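Local coordinates for protein phytoene synthase (Enterococcus hirae, PDB 5IYS) that probably joins two farnesyl diphosphates into a C30 isoprenoid such as dehydrosqualene, using magnesium ions, as squalene/phytoene synthase family enzymes do, at residues Arg53-Leu58 with Ala66-Leu71; Phe106-Thr111 with Tyr131-Ala136; Ala117-Pro122 with Arg182-Lys187. One frame throughout, in Å; residues are numbered along the deposited sequence.

Contact 1: residues Arg53-Leu58 with Ala66-Leu71; sequences RRADDL and AGLRQL. With MG (magnesium ion), chain E; MG (magnesium ion), chain F; FPS (S-[(2E,6E)-3,7,11-trimethyldodeca-2,6,10-trienyl] trihydrogen thiodiphosphate), chain H; FPS (S-[(2E,6E)-3,7,11-trimethyldodeca-2,6,10-trienyl] trihydrogen thiodiphosphate), chain G.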
loop_
_atom_site.group_PDB
_atom_site.type_symbol
_atom_site.label_atom_id
_atom_site.label_comp_id
_atom_site.label_asym_id
_atom_site.label_seq_id
_atom_site.Cartn_x
_atom_site.Cartn_y
_atom_site.Cartn_z
ATOM N N ARG A 53 -2.469 8.812 2.178
ATOM C CA ARG A 53 -3.847 8.751 2.701
ATOM C C ARG A 53 -4.648 9.968 2.253
ATOM O O ARG A 53 -5.811 9.837 1.849
ATOM C CB ARG A 53 -3.813 8.651 4.236
ATOM C CG ARG A 53 -5.137 8.391 4.976
ATOM C CD ARG A 53 -6.180 7.540 4.242
ATOM N NE ARG A 53 -5.885 6.108 4.238
ATOM C CZ ARG A 53 -6.509 5.209 3.484
ATOM N NH1 ARG A 53 -7.463 5.574 2.627
ATOM N NH2 ARG A 53 -6.180 3.931 3.592
ATOM N N ARG A 54 -4.011 11.135 2.232
ATOM C CA ARG A 54 -4.715 12.359 1.815
ATOM C C ARG A 54 -5.083 12.321 0.337
ATOM O O ARG A 54 -6.248 12.549 -0.027
ATOM C CB ARG A 54 -3.910 13.630 2.141
ATOM C CG ARG A 54 -4.515 14.875 1.497
ATOM C CD ARG A 54 -3.684 16.147 1.729
ATOM N NE ARG A 54 -3.553 16.460 3.146
ATOM C CZ ARG A 54 -2.763 17.416 3.627
ATOM N NH1 ARG A 54 -2.097 18.230 2.808
ATOM N NH2 ARG A 54 -2.700 17.590 4.938
ATOM N N ALA A 55 -4.145 11.875 -0.505
ATOM C CA ALA A 55 -4.395 11.801 -1.943
ATOM C C ALA A 55 -5.519 10.815 -2.227
ATOM O O ALA A 55 -6.346 11.023 -3.122
ATOM C CB ALA A 55 -3.136 11.385 -2.697
ATOM N N ASP A 56 -5.523 9.707 -1.504
ATOM C CA ASP A 56 -6.476 8.635 -1.776
ATOM C C ASP A 56 -7.896 8.935 -1.277
ATOM O O ASP A 56 -8.898 8.488 -1.860
ATOM C CB ASP A 56 -5.991 7.338 -1.146
ATOM C CG ASP A 56 -6.956 6.183 -1.378
ATOM O OD1 ASP A 56 -6.871 5.507 -2.434
ATOM O OD2 ASP A 56 -7.783 5.948 -0.478
ATOM N N ASP A 57 -7.978 9.603 -0.135
ATOM C CA ASP A 57 -9.276 9.906 0.458
ATOM C C ASP A 57 -9.957 10.957 -0.403
ATOM O O ASP A 57 -11.152 10.848 -0.703
ATOM C CB ASP A 57 -9.088 10.446 1.868
ATOM C CG ASP A 57 -8.945 9.340 2.880
ATOM O OD1 ASP A 57 -9.112 8.166 2.487
ATOM O OD2 ASP A 57 -8.656 9.652 4.054
ATOM N N LEU A 58 -9.170 11.927 -0.855
ATOM C CA LEU A 58 -9.648 12.916 -1.828
ATOM C C LEU A 58 -10.474 12.305 -2.966
ATOM O O LEU A 58 -11.547 12.812 -3.325
ATOM C CB LEU A 58 -8.468 13.697 -2.399
ATOM C CG LEU A 58 -7.968 14.825 -1.509
ATOM C CD1 LEU A 58 -6.771 15.520 -2.158
ATOM C CD2 LEU A 58 -9.068 15.851 -1.246
ATOM N N ALA A 66 -10.822 18.610 -7.524
ATOM C CA ALA A 66 -10.239 19.927 -7.256
ATOM C C ALA A 66 -9.307 19.908 -6.032
ATOM O O ALA A 66 -8.352 20.686 -5.945
ATOM C CB ALA A 66 -11.328 20.968 -7.085
ATOM N N GLY A 67 -9.611 19.045 -5.068
ATOM C CA GLY A 67 -8.692 18.790 -3.962
ATOM C C GLY A 67 -7.418 18.123 -4.463
ATOM O O GLY A 67 -6.308 18.479 -4.053
ATOM N N LEU A 68 -7.569 17.209 -5.417
ATOM C CA LEU A 68 -6.411 16.451 -5.884
ATOM C C LEU A 68 -5.518 17.343 -6.731
ATOM O O LEU A 68 -4.300 17.294 -6.585
ATOM C CB LEU A 68 -6.811 15.171 -6.627
ATOM C CG LEU A 68 -5.704 14.152 -6.928
ATOM C CD1 LEU A 68 -5.064 13.636 -5.652
ATOM C CD2 LEU A 68 -6.251 12.981 -7.744
ATOM N N ARG A 69 -6.118 18.279 -7.466
ATOM C CA ARG A 69 -5.347 19.333 -8.143
ATOM C C ARG A 69 -4.517 20.235 -7.230
ATOM O O ARG A 69 -3.409 20.637 -7.589
ATOM C CB ARG A 69 -6.257 20.213 -9.013
ATOM C CG ARG A 69 -6.602 19.571 -10.357
ATOM C CD ARG A 69 -7.341 20.521 -11.303
ATOM N NE ARG A 69 -8.644 20.948 -10.800
ATOM C CZ ARG A 69 -9.785 20.294 -11.004
ATOM N NH1 ARG A 69 -9.803 19.168 -11.705
ATOM N NH2 ARG A 69 -10.920 20.773 -10.510
ATOM N N GLN A 70 -5.122 20.708 -6.146
ATOM C CA GLN A 70 -4.387 21.492 -5.164
ATOM C C GLN A 70 -3.178 20.720 -4.620
ATOM O O GLN A 70 -2.145 21.306 -4.306
ATOM C CB GLN A 70 -5.277 21.830 -3.975
ATOM C CG GLN A 70 -4.464 22.525 -2.894
ATOM C CD GLN A 70 -5.245 22.832 -1.632
ATOM O OE1 GLN A 70 -6.257 22.189 -1.336
ATOM N NE2 GLN A 70 -4.746 23.800 -0.854
ATOM N N LEU A 71 -3.393 19.439 -4.345
ATOM C CA LEU A 71 -2.347 18.567 -3.825
ATOM C C LEU A 71 -1.239 18.462 -4.870
ATOM O O LEU A 71 -0.058 18.486 -4.532
ATOM C CB LEU A 71 -2.922 17.186 -3.453
ATOM C CG LEU A 71 -1.978 16.187 -2.789
ATOM C CD1 LEU A 71 -1.380 16.828 -1.545
ATOM C CD2 LEU A 71 -2.674 14.887 -2.401
HETATM MG MG MG E . -7.855 4.116 -3.651
HETATM MG MG MG F . -9.270 4.307 -0.714
HETATM C C1 FPS H . -5.325 1.736 -0.224
HETATM S S1 FPS H . -5.954 0.735 -1.535
HETATM C C2 FPS H . -4.796 3.030 -0.792
HETATM C C3 FPS H . -3.684 3.145 -1.539
HETATM C C4 FPS H . -2.864 1.968 -1.998
HETATM C C5 FPS H . -3.276 4.533 -1.978
HETATM C C6 FPS H . -2.673 5.335 -0.825
HETATM C C7 FPS H . -1.639 4.513 -0.075
HETATM C C8 FPS H . -1.636 4.450 1.264
HETATM C C10 FPS H . -0.603 3.556 1.907
HETATM C C9 FPS H . -2.679 5.163 2.084
HETATM C C11 FPS H . 0.678 4.280 2.259
HETATM C C12 FPS H . 1.348 3.329 3.241
HETATM C C13 FPS H . 2.558 3.540 3.793
HETATM C C14 FPS H . 3.391 4.753 3.511
HETATM C C15 FPS H . 3.099 2.503 4.725
HETATM P PA FPS H . -7.913 1.310 -1.476
HETATM O O1A FPS H . -8.006 2.765 -1.747
HETATM O O2A FPS H . -8.714 0.505 -2.617
HETATM O O3A FPS H . -8.538 0.737 -0.095
HETATM P PB FPS H . -9.008 1.552 1.191
HETATM O O1B FPS H . -10.489 1.303 1.288
HETATM O O2B FPS H . -8.758 3.042 1.098
HETATM O O3B FPS H . -8.237 0.984 2.364
HETATM C C1 FPS G . -3.165 -0.311 2.065
HETATM S S1 FPS G . -3.252 1.271 2.816
HETATM C C2 FPS G . -1.839 -0.250 1.328
HETATM C C3 FPS G . -1.600 -0.836 0.142
HETATM C C4 FPS G . -2.661 -1.646 -0.542
HETATM C C5 FPS G . -0.244 -0.727 -0.528
HETATM C C6 FPS G . 0.789 0.103 0.233
HETATM C C7 FPS G . 2.161 -0.199 -0.336
HETATM C C8 FPS G . 3.262 -0.256 0.435
HETATM C C10 FPS G . 4.591 -0.441 -0.265
HETATM C C9 FPS G . 3.231 -0.074 1.934
HETATM C C11 FPS G . 5.298 -1.667 0.318
HETATM C C12 FPS G . 6.712 -1.786 -0.227
HETATM C C13 FPS G . 7.815 -1.294 0.382
HETATM C C14 FPS G . 9.171 -1.503 -0.241
HETATM C C15 FPS G . 7.743 -0.562 1.697
HETATM P PA FPS G . -4.581 1.290 4.396
HETATM O O1A FPS G . -4.228 2.317 5.379
HETATM O O2A FPS G . -5.924 1.811 3.659
HETATM O O3A FPS G . -4.946 -0.135 5.014
HETATM P PB FPS G . -6.164 -0.930 4.290
HETATM O O1B FPS G . -7.463 -0.671 5.002
HETATM O O2B FPS G . -5.686 -2.363 4.294
HETATM O O3B FPS G . -6.391 -0.518 2.852
HETATM O O HOH W 1 -10.191 5.836 0.337
HETATM O O HOH W 2 -9.217 2.548 -4.749
HETATM O O HOH W 3 -5.827 3.128 -4.223
HETATM O O HOH W 4 -7.818 5.548 -5.289
HETATM O O HOH W 5 -11.239 3.092 -0.635
#

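Contact 2: residues Phe106-Thr111 with Tyr131-Ala136; sequences FFDMLT and YCYYVA. With FPS (S-[(2E,6E)-3,7,11-trimethyldodeca-2,6,10-trienyl] trihydrogen thiodiphosphate), chain H.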
loop_
_atom_site.group_PDB
_atom_site.type_symbol
_atom_site.label_atom_id
_atom_site.label_comp_id
_atom_site.label_asym_id
_atom_site.label_seq_id
_atom_site.Cartn_x
_atom_site.Cartn_y
_atom_site.Cartn_z
ATOM N N PHE A 106 6.026 10.171 -5.865
ATOM C CA PHE A 106 4.918 10.941 -5.270
ATOM C C PHE A 106 4.012 11.448 -6.395
ATOM O O PHE A 106 2.785 11.435 -6.273
ATOM C CB PHE A 106 5.449 12.128 -4.433
ATOM C CG PHE A 106 6.125 11.702 -3.152
ATOM C CD1 PHE A 106 7.438 11.254 -3.157
ATOM C CD2 PHE A 106 5.414 11.684 -1.962
ATOM C CE1 PHE A 106 8.039 10.791 -1.975
ATOM C CE2 PHE A 106 6.020 11.292 -0.787
ATOM C CZ PHE A 106 7.327 10.804 -0.805
ATOM N N PHE A 107 4.630 11.843 -7.510
ATOM C CA PHE A 107 3.893 12.301 -8.683
ATOM C C PHE A 107 3.118 11.107 -9.267
ATOM O O PHE A 107 1.952 11.221 -9.620
ATOM C CB PHE A 107 4.909 12.825 -9.714
ATOM C CG PHE A 107 5.318 14.255 -9.518
ATOM C CD1 PHE A 107 4.410 15.292 -9.749
ATOM C CD2 PHE A 107 6.618 14.573 -9.165
ATOM C CE1 PHE A 107 4.798 16.626 -9.592
ATOM C CE2 PHE A 107 7.040 15.897 -9.092
ATOM C CZ PHE A 107 6.119 16.924 -9.260
ATOM N N ASP A 108 3.772 9.951 -9.348
ATOM C CA ASP A 108 3.122 8.721 -9.804
ATOM C C ASP A 108 1.857 8.369 -9.003
ATOM O O ASP A 108 0.877 7.911 -9.575
ATOM C CB ASP A 108 4.113 7.535 -9.826
ATOM C CG ASP A 108 5.184 7.669 -10.904
ATOM O OD1 ASP A 108 4.967 8.479 -11.839
ATOM O OD2 ASP A 108 6.222 6.938 -10.867
ATOM N N MET A 109 1.924 8.421 -7.674
ATOM C CA MET A 109 0.743 8.249 -6.835
ATOM C C MET A 109 -0.415 9.181 -7.239
ATOM O O MET A 109 -1.554 8.731 -7.362
ATOM C CB MET A 109 1.126 8.450 -5.354
ATOM C CG MET A 109 -0.036 8.475 -4.328
ATOM S SD MET A 109 -1.014 6.964 -4.368
ATOM C CE MET A 109 -0.071 5.830 -3.329
ATOM N N LEU A 110 -0.148 10.470 -7.430
ATOM C CA LEU A 110 -1.251 11.386 -7.754
ATOM C C LEU A 110 -1.824 10.997 -9.127
ATOM O O LEU A 110 -3.007 11.141 -9.370
ATOM C CB LEU A 110 -0.760 12.829 -7.784
ATOM C CG LEU A 110 -0.172 13.240 -6.424
ATOM C CD1 LEU A 110 0.026 14.751 -6.374
ATOM C CD2 LEU A 110 -1.106 12.791 -5.311
ATOM N N THR A 111 -0.970 10.532 -10.037
ATOM C CA THR A 111 -1.417 10.194 -11.394
ATOM C C THR A 111 -2.305 8.961 -11.337
ATOM O O THR A 111 -3.327 8.875 -12.034
ATOM C CB THR A 111 -0.193 9.830 -12.269
ATOM O OG1 THR A 111 0.612 10.997 -12.442
ATOM C CG2 THR A 111 -0.624 9.278 -13.624
ATOM N N TYR A 131 -1.369 -0.335 -13.196
ATOM C CA TYR A 131 -2.148 0.457 -12.247
ATOM C C TYR A 131 -1.642 0.222 -10.816
ATOM O O TYR A 131 -1.492 1.179 -10.042
ATOM C CB TYR A 131 -3.625 0.108 -12.366
ATOM C CG TYR A 131 -4.448 0.624 -11.215
ATOM C CD1 TYR A 131 -4.818 1.959 -11.157
ATOM C CD2 TYR A 131 -4.858 -0.232 -10.192
ATOM C CE1 TYR A 131 -5.547 2.441 -10.061
ATOM C CE2 TYR A 131 -5.558 0.248 -9.097
ATOM C CZ TYR A 131 -5.959 1.566 -9.073
ATOM O OH TYR A 131 -6.682 2.036 -7.988
ATOM N N CYS A 132 -1.329 -1.034 -10.488
ATOM C CA CYS A 132 -0.837 -1.365 -9.142
ATOM C C CYS A 132 0.478 -0.664 -8.899
ATOM O O CYS A 132 0.735 -0.286 -7.768
ATOM C CB CYS A 132 -0.641 -2.859 -8.931
ATOM S SG CYS A 132 -2.169 -3.834 -8.891
ATOM N N TYR A 133 1.270 -0.407 -9.944
ATOM C CA TYR A 133 2.507 0.367 -9.731
ATOM C C TYR A 133 2.110 1.767 -9.277
ATOM O O TYR A 133 2.643 2.319 -8.304
ATOM C CB TYR A 133 3.413 0.465 -10.976
ATOM C CG TYR A 133 4.433 1.565 -10.768
ATOM C CD1 TYR A 133 5.359 1.460 -9.730
ATOM C CD2 TYR A 133 4.254 2.822 -11.340
ATOM C CE1 TYR A 133 6.158 2.552 -9.342
ATOM C CE2 TYR A 133 5.089 3.901 -11.000
ATOM C CZ TYR A 133 6.019 3.750 -9.981
ATOM O OH TYR A 133 6.798 4.800 -9.533
ATOM N N TYR A 134 1.269 2.417 -10.068
ATOM C CA TYR A 134 1.012 3.830 -9.805
ATOM C C TYR A 134 0.459 4.070 -8.402
ATOM O O TYR A 134 0.828 5.058 -7.754
ATOM C CB TYR A 134 0.100 4.449 -10.856
ATOM C CG TYR A 134 0.894 4.794 -12.100
ATOM C CD1 TYR A 134 1.602 5.992 -12.190
ATOM C CD2 TYR A 134 1.044 3.869 -13.120
ATOM C CE1 TYR A 134 2.402 6.281 -13.310
ATOM C CE2 TYR A 134 1.827 4.152 -14.244
ATOM C CZ TYR A 134 2.483 5.368 -14.341
ATOM O OH TYR A 134 3.257 5.641 -15.456
ATOM N N VAL A 135 -0.407 3.189 -7.918
ATOM C CA VAL A 135 -0.991 3.462 -6.602
ATOM C C VAL A 135 -0.363 2.684 -5.457
ATOM O O VAL A 135 -0.793 2.829 -4.316
ATOM C CB VAL A 135 -2.505 3.225 -6.562
ATOM C CG1 VAL A 135 -3.229 4.102 -7.573
ATOM C CG2 VAL A 135 -2.825 1.723 -6.735
ATOM N N ALA A 136 0.537 1.749 -5.734
ATOM C CA ALA A 136 1.005 0.916 -4.639
ATOM C C ALA A 136 2.488 0.639 -4.731
ATOM O O ALA A 136 3.231 0.834 -3.765
ATOM C CB ALA A 136 0.157 -0.380 -4.525
HETATM C C1 FPS H . -5.325 1.736 -0.224
HETATM S S1 FPS H . -5.954 0.735 -1.535
HETATM C C2 FPS H . -4.796 3.030 -0.792
HETATM C C3 FPS H . -3.684 3.145 -1.539
HETATM C C4 FPS H . -2.864 1.968 -1.998
HETATM C C5 FPS H . -3.276 4.533 -1.978
HETATM C C6 FPS H . -2.673 5.335 -0.825
HETATM C C7 FPS H . -1.639 4.513 -0.075
HETATM C C8 FPS H . -1.636 4.450 1.264
HETATM C C10 FPS H . -0.603 3.556 1.907
HETATM C C9 FPS H . -2.679 5.163 2.084
HETATM C C11 FPS H . 0.678 4.280 2.259
HETATM C C12 FPS H . 1.348 3.329 3.241
HETATM C C13 FPS H . 2.558 3.540 3.793
HETATM C C14 FPS H . 3.391 4.753 3.511
HETATM C C15 FPS H . 3.099 2.503 4.725
HETATM P PA FPS H . -7.913 1.310 -1.476
HETATM O O1A FPS H . -8.006 2.765 -1.747
HETATM O O2A FPS H . -8.714 0.505 -2.617
HETATM O O3A FPS H . -8.538 0.737 -0.095
HETATM P PB FPS H . -9.008 1.552 1.191
HETATM O O1B FPS H . -10.489 1.303 1.288
HETATM O O2B FPS H . -8.758 3.042 1.098
HETATM O O3B FPS H . -8.237 0.984 2.364
#

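Contact 3: residues Ala117-Pro122 with Arg182-Lys187; sequences ADFKQP and RIYLTK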
loop_
_atom_site.group_PDB
_atom_site.type_symbol
_atom_site.label_atom_id
_atom_site.label_comp_id
_atom_site.label_asym_id
_atom_site.label_seq_id
_atom_site.Cartn_x
_atom_site.Cartn_y
_atom_site.Cartn_z
ATOM N N ALA A 117 -10.238 8.374 -10.350
ATOM C CA ALA A 117 -11.318 9.346 -10.361
ATOM C C ALA A 117 -12.251 9.177 -11.562
ATOM O O ALA A 117 -13.365 9.694 -11.555
ATOM C CB ALA A 117 -10.756 10.744 -10.321
ATOM N N ASP A 118 -11.766 8.531 -12.620
ATOM C CA ASP A 118 -12.583 8.198 -13.784
ATOM C C ASP A 118 -12.411 6.702 -14.054
ATOM O O ASP A 118 -11.640 6.285 -14.926
ATOM C CB ASP A 118 -12.152 9.050 -14.988
ATOM C CG ASP A 118 -12.699 8.542 -16.329
ATOM O OD1 ASP A 118 -13.691 7.770 -16.381
ATOM O OD2 ASP A 118 -12.148 8.971 -17.364
ATOM N N PHE A 119 -13.063 5.892 -13.226
ATOM C CA PHE A 119 -12.689 4.486 -13.117
ATOM C C PHE A 119 -12.981 3.675 -14.381
ATOM O O PHE A 119 -14.088 3.753 -14.902
ATOM C CB PHE A 119 -13.354 3.817 -11.911
ATOM C CG PHE A 119 -12.834 2.432 -11.665
ATOM C CD1 PHE A 119 -11.560 2.253 -11.154
ATOM C CD2 PHE A 119 -13.514 1.331 -12.155
ATOM C CE1 PHE A 119 -11.028 0.989 -11.016
ATOM C CE2 PHE A 119 -12.971 0.079 -12.052
ATOM C CZ PHE A 119 -11.707 -0.084 -11.518
ATOM N N LYS A 120 -11.998 2.916 -14.868
ATOM C CA LYS A 120 -12.222 1.895 -15.894
ATOM C C LYS A 120 -11.669 0.564 -15.406
ATOM O O LYS A 120 -10.559 0.512 -14.881
ATOM C CB LYS A 120 -11.501 2.245 -17.196
ATOM C CG LYS A 120 -11.706 3.667 -17.693
ATOM C CD LYS A 120 -13.044 3.820 -18.369
ATOM C CE LYS A 120 -13.244 5.253 -18.835
ATOM N NZ LYS A 120 -14.619 5.423 -19.379
ATOM N N GLN A 121 -12.441 -0.505 -15.571
ATOM C CA GLN A 121 -11.958 -1.861 -15.336
ATOM C C GLN A 121 -10.762 -2.199 -16.218
ATOM O O GLN A 121 -10.834 -2.047 -17.438
ATOM C CB GLN A 121 -13.073 -2.872 -15.638
ATOM C CG GLN A 121 -12.682 -4.306 -15.309
ATOM C CD GLN A 121 -13.736 -5.312 -15.699
ATOM O OE1 GLN A 121 -14.778 -4.950 -16.252
ATOM N NE2 GLN A 121 -13.447 -6.590 -15.466
ATOM N N PRO A 122 -9.685 -2.738 -15.624
ATOM C CA PRO A 122 -8.554 -3.170 -16.437
ATOM C C PRO A 122 -8.996 -4.201 -17.462
ATOM O O PRO A 122 -9.685 -5.145 -17.090
ATOM C CB PRO A 122 -7.649 -3.857 -15.416
ATOM C CG PRO A 122 -8.545 -4.261 -14.332
ATOM C CD PRO A 122 -9.511 -3.114 -14.214
ATOM N N ARG A 182 -16.910 -0.280 -9.021
ATOM C CA ARG A 182 -15.572 -0.630 -9.453
ATOM C C ARG A 182 -15.343 -2.127 -9.570
ATOM O O ARG A 182 -15.568 -2.877 -8.620
ATOM C CB ARG A 182 -14.534 -0.008 -8.521
ATOM C CG ARG A 182 -14.612 1.508 -8.420
ATOM C CD ARG A 182 -13.317 2.024 -7.826
ATOM N NE ARG A 182 -13.388 3.449 -7.525
ATOM C CZ ARG A 182 -12.412 4.146 -6.947
ATOM N NH1 ARG A 182 -11.242 3.578 -6.663
ATOM N NH2 ARG A 182 -12.603 5.430 -6.676
ATOM N N ILE A 183 -14.751 -2.529 -10.689
ATOM C CA ILE A 183 -14.256 -3.893 -10.838
ATOM C C ILE A 183 -12.778 -3.799 -11.160
ATOM O O ILE A 183 -12.415 -3.264 -12.204
ATOM C CB ILE A 183 -14.992 -4.676 -11.960
ATOM C CG1 ILE A 183 -16.495 -4.743 -11.654
ATOM C CG2 ILE A 183 -14.400 -6.085 -12.122
ATOM C CD1 ILE A 183 -17.315 -5.528 -12.691
ATOM N N TYR A 184 -11.938 -4.255 -10.233
ATOM C CA TYR A 184 -10.502 -4.370 -10.502
ATOM C C TYR A 184 -10.084 -5.681 -11.165
ATOM O O TYR A 184 -9.021 -5.779 -11.774
ATOM C CB TYR A 184 -9.724 -4.144 -9.193
ATOM C CG TYR A 184 -9.838 -2.719 -8.693
ATOM C CD1 TYR A 184 -8.996 -1.721 -9.179
ATOM C CD2 TYR A 184 -10.817 -2.364 -7.763
ATOM C CE1 TYR A 184 -9.099 -0.428 -8.734
ATOM C CE2 TYR A 184 -10.925 -1.067 -7.302
ATOM C CZ TYR A 184 -10.050 -0.107 -7.784
ATOM O OH TYR A 184 -10.142 1.187 -7.314
ATOM N N LEU A 185 -10.850 -6.742 -10.955
ATOM C CA LEU A 185 -10.568 -7.995 -11.647
ATOM C C LEU A 185 -10.587 -7.746 -13.163
ATOM O O LEU A 185 -11.320 -6.878 -13.633
ATOM C CB LEU A 185 -11.623 -9.048 -11.284
ATOM C CG LEU A 185 -11.807 -9.316 -9.791
ATOM C CD1 LEU A 185 -12.961 -10.306 -9.585
ATOM C CD2 LEU A 185 -10.518 -9.836 -9.152
ATOM N N THR A 186 -9.703 -8.412 -13.897
ATOM C CA THR A 186 -9.522 -8.073 -15.294
ATOM C C THR A 186 -10.614 -8.681 -16.167
ATOM O O THR A 186 -11.194 -9.726 -15.851
ATOM C CB THR A 186 -8.122 -8.415 -15.829
ATOM O OG1 THR A 186 -7.979 -9.831 -15.990
ATOM C CG2 THR A 186 -7.044 -7.890 -14.879
ATOM N N LYS A 187 -10.971 -7.954 -17.217
ATOM C CA LYS A 187 -11.850 -8.529 -18.230
ATOM C C LYS A 187 -11.366 -9.876 -18.752
ATOM O O LYS A 187 -12.126 -10.842 -18.843
ATOM C CB LYS A 187 -12.069 -7.530 -19.354
ATOM C CG LYS A 187 -12.948 -6.384 -18.927
ATOM C CD LYS A 187 -13.332 -5.531 -20.129
ATOM C CE LYS A 187 -14.037 -4.247 -19.697
ATOM N NZ LYS A 187 -13.860 -3.202 -20.746
#

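Contact 1: residues Arg53-Leu58 with Ala66-Leu71
Helix 39-60 turns Ala55 and Leu58 onto Leu68 and Leu71 of helix 65-80, and from its other side sends the flat guanidinium of Arg53 in among the ligands. Methyl C9 of the chain H thiodiphosphate lies over one face of that group; at its edge, in plane, lie O2B of the same ligand and a water. NH1 donates two hydrogen bonds, to O2B at 3.2 Å, almost straight at 168°, and to Asp57 OD1 on the syn side, 34° out of the carboxylate plane; it also pairs by charge with Asp56 OD2 (3.1 Å). Tyr49 takes NE, which helps fix the plane's rotation.

Asp56, its CG anti to the backbone N, spreads its oxygens over both magnesium ions, OD1 on one at 2.1 Å and OD2 on the other at 2.2 Å, while ligand O1A bridges the same pair and Asp60 adds to both.

Away from the metals the contact is apolar. Ala55 CB rests on Leu71 CD2 at 3.5 Å, and Leu58 CD1 lies 3.5 Å from Gly67 C, against backbone where there is no side chain. Leu68 CD1 reaches Ala55 O (3.9 Å), a buried carbonyl oxygen without a polar partner. Arg54 passes its CD by Leu71 CD1 and carries its charge on to Asp86. The axes of the two segments run roughly antiparallel, at 155°. Asp56, Asp57 and Asp60 fit the DDxxD pattern of all-helical isoprenoid synthases; here Asp56 and Asp60 hold the thiodiphosphate through magnesium, while Asp57 pairs with Arg53.

Contact 2: residues Phe106-Thr111 with Tyr131-Ala136
This is a steep helix-helix crossing, Asp108 and Met109 of helix 104-116 against Tyr133, Tyr134 and Val135 of helix 125-143, polar on its outer side and lining the pocket of the bound thiodiphosphate on its inner one. The segment axes approach to 7.4 Å and cross at -117°, close enough for backbones to touch: Met109 CA points its hydrogen at Tyr134 O, 3.3 Å away.

On the outer side Asp108 meets two tyrosines. Tyr133 OH donates to Asp108 OD2 at 2.6 Å, and OD2 accepts on its anti lone pair, turned away from OD1. The oxygen sits at the edge of the Tyr133 ring, near its plane, while the carboxylate plane stands 77° to that ring. Tyr134 brings its own ring edge, with CD1 3.3 Å from Asp108 O and CE1 beside OD1. The face of the Tyr134 ring is backed by Tyr133 CD2, set over its centre, and Lys159 makes a cation-pi contact with Tyr133.

In the all-helical isoprenoid synthase fold the prenyl chain runs down between helices, and the inner side of this crossing is part of that wall. Met109 leaves with CG anti to the backbone N but bends at chi2 and chi3, the last (83°) placing CE 3.2 Å from Val135 O and 3.6 Å from C6 of the chain H thiodiphosphate. Val135 O is buried without a polar partner, and ligand atom C4 lies 3.2 Å from it. Val135 belongs to a wider, pi-type turn at 133-136, where Ala136 N makes weak bonds to both Cys132 O and Tyr133 O. Gln166 of helix 155-172 touches Val135 and Ala136.

Contact 3: residues Ala117-Pro122 with Arg182-Lys187
Gln121 reaches across from its loop to Ile183, Leu185 and Lys187, and can be followed atom by atom. CB lies near Ile183 O. CG, anti to the backbone N (chi1 -175°), comes within 3.3 Å of that same oxygen and also nears Leu185 O. CD then lies 3.5 Å from Lys187 CG, and OE1 comes close to Lys187 CG and CE, the two side chains crossing at a slant. At the tip NE2 donates to Leu185 O at 2.8 Å and 157°, the acceptor close to the amide plane, while Ile183 CG2 packs against the same nitrogen.

The next residue adds a backbone bond, Lys187 N to Pro122 O (3.1 Å), just where helix 187-193 starts; Thr186 caps that helix through Asp189 N. Lys187 NZ forms a salt bridge with Glu123.

Toward the other end, the Phe119 ring has Arg182 CG over one face, 4.0 Å from its centroid, a CH-pi contact. Its edge is directed at the face of Tyr184, centroids 4.8 Å apart and planes at 65°. Phe119 CZ also lies 3.3 Å from Ile183 O, near the ring plane; this buried carbonyl oxygen has carbon-bound hydrogens about it but no polar partner.

Arg182 NH1 donates to Tyr184 OH at 2.7 Å, nearly in the guanidinium plane, and NH2 forms a salt bridge with the magnesium ligand Asp60. Two loops are thus joined by amide and backbone bonds at one end and aromatic packing at the other, which packs Phe119 against the aliphatic part of a second-shell arginine that probably helps position Asp60.

Contacts 1 and 2 join helices and meet at Leu110, whose CD2 packs on Ala55, Leu68 and Leu71; helix 104-116 therefore belongs to both neighbourhoods. Both also touch the chain H thiodiphosphate, contact 1 mainly at its diphosphate and magnesium end, contact 2 along its prenyl chain. Contact 2 lies nearer the centre of the chain, yet its tyrosine-aspartate side is partly exposed. Contact 3, farthest out, pairs two loops and has two hydrogen bonds between its segments, where contact 1 has purely apolar packing between its segments and contact 2 a single conventional hydrogen bond. Tyr131 touches Tyr184, linking contacts 2 and 3, whereas Asp60 relates contact 3 to the metals of contact 1.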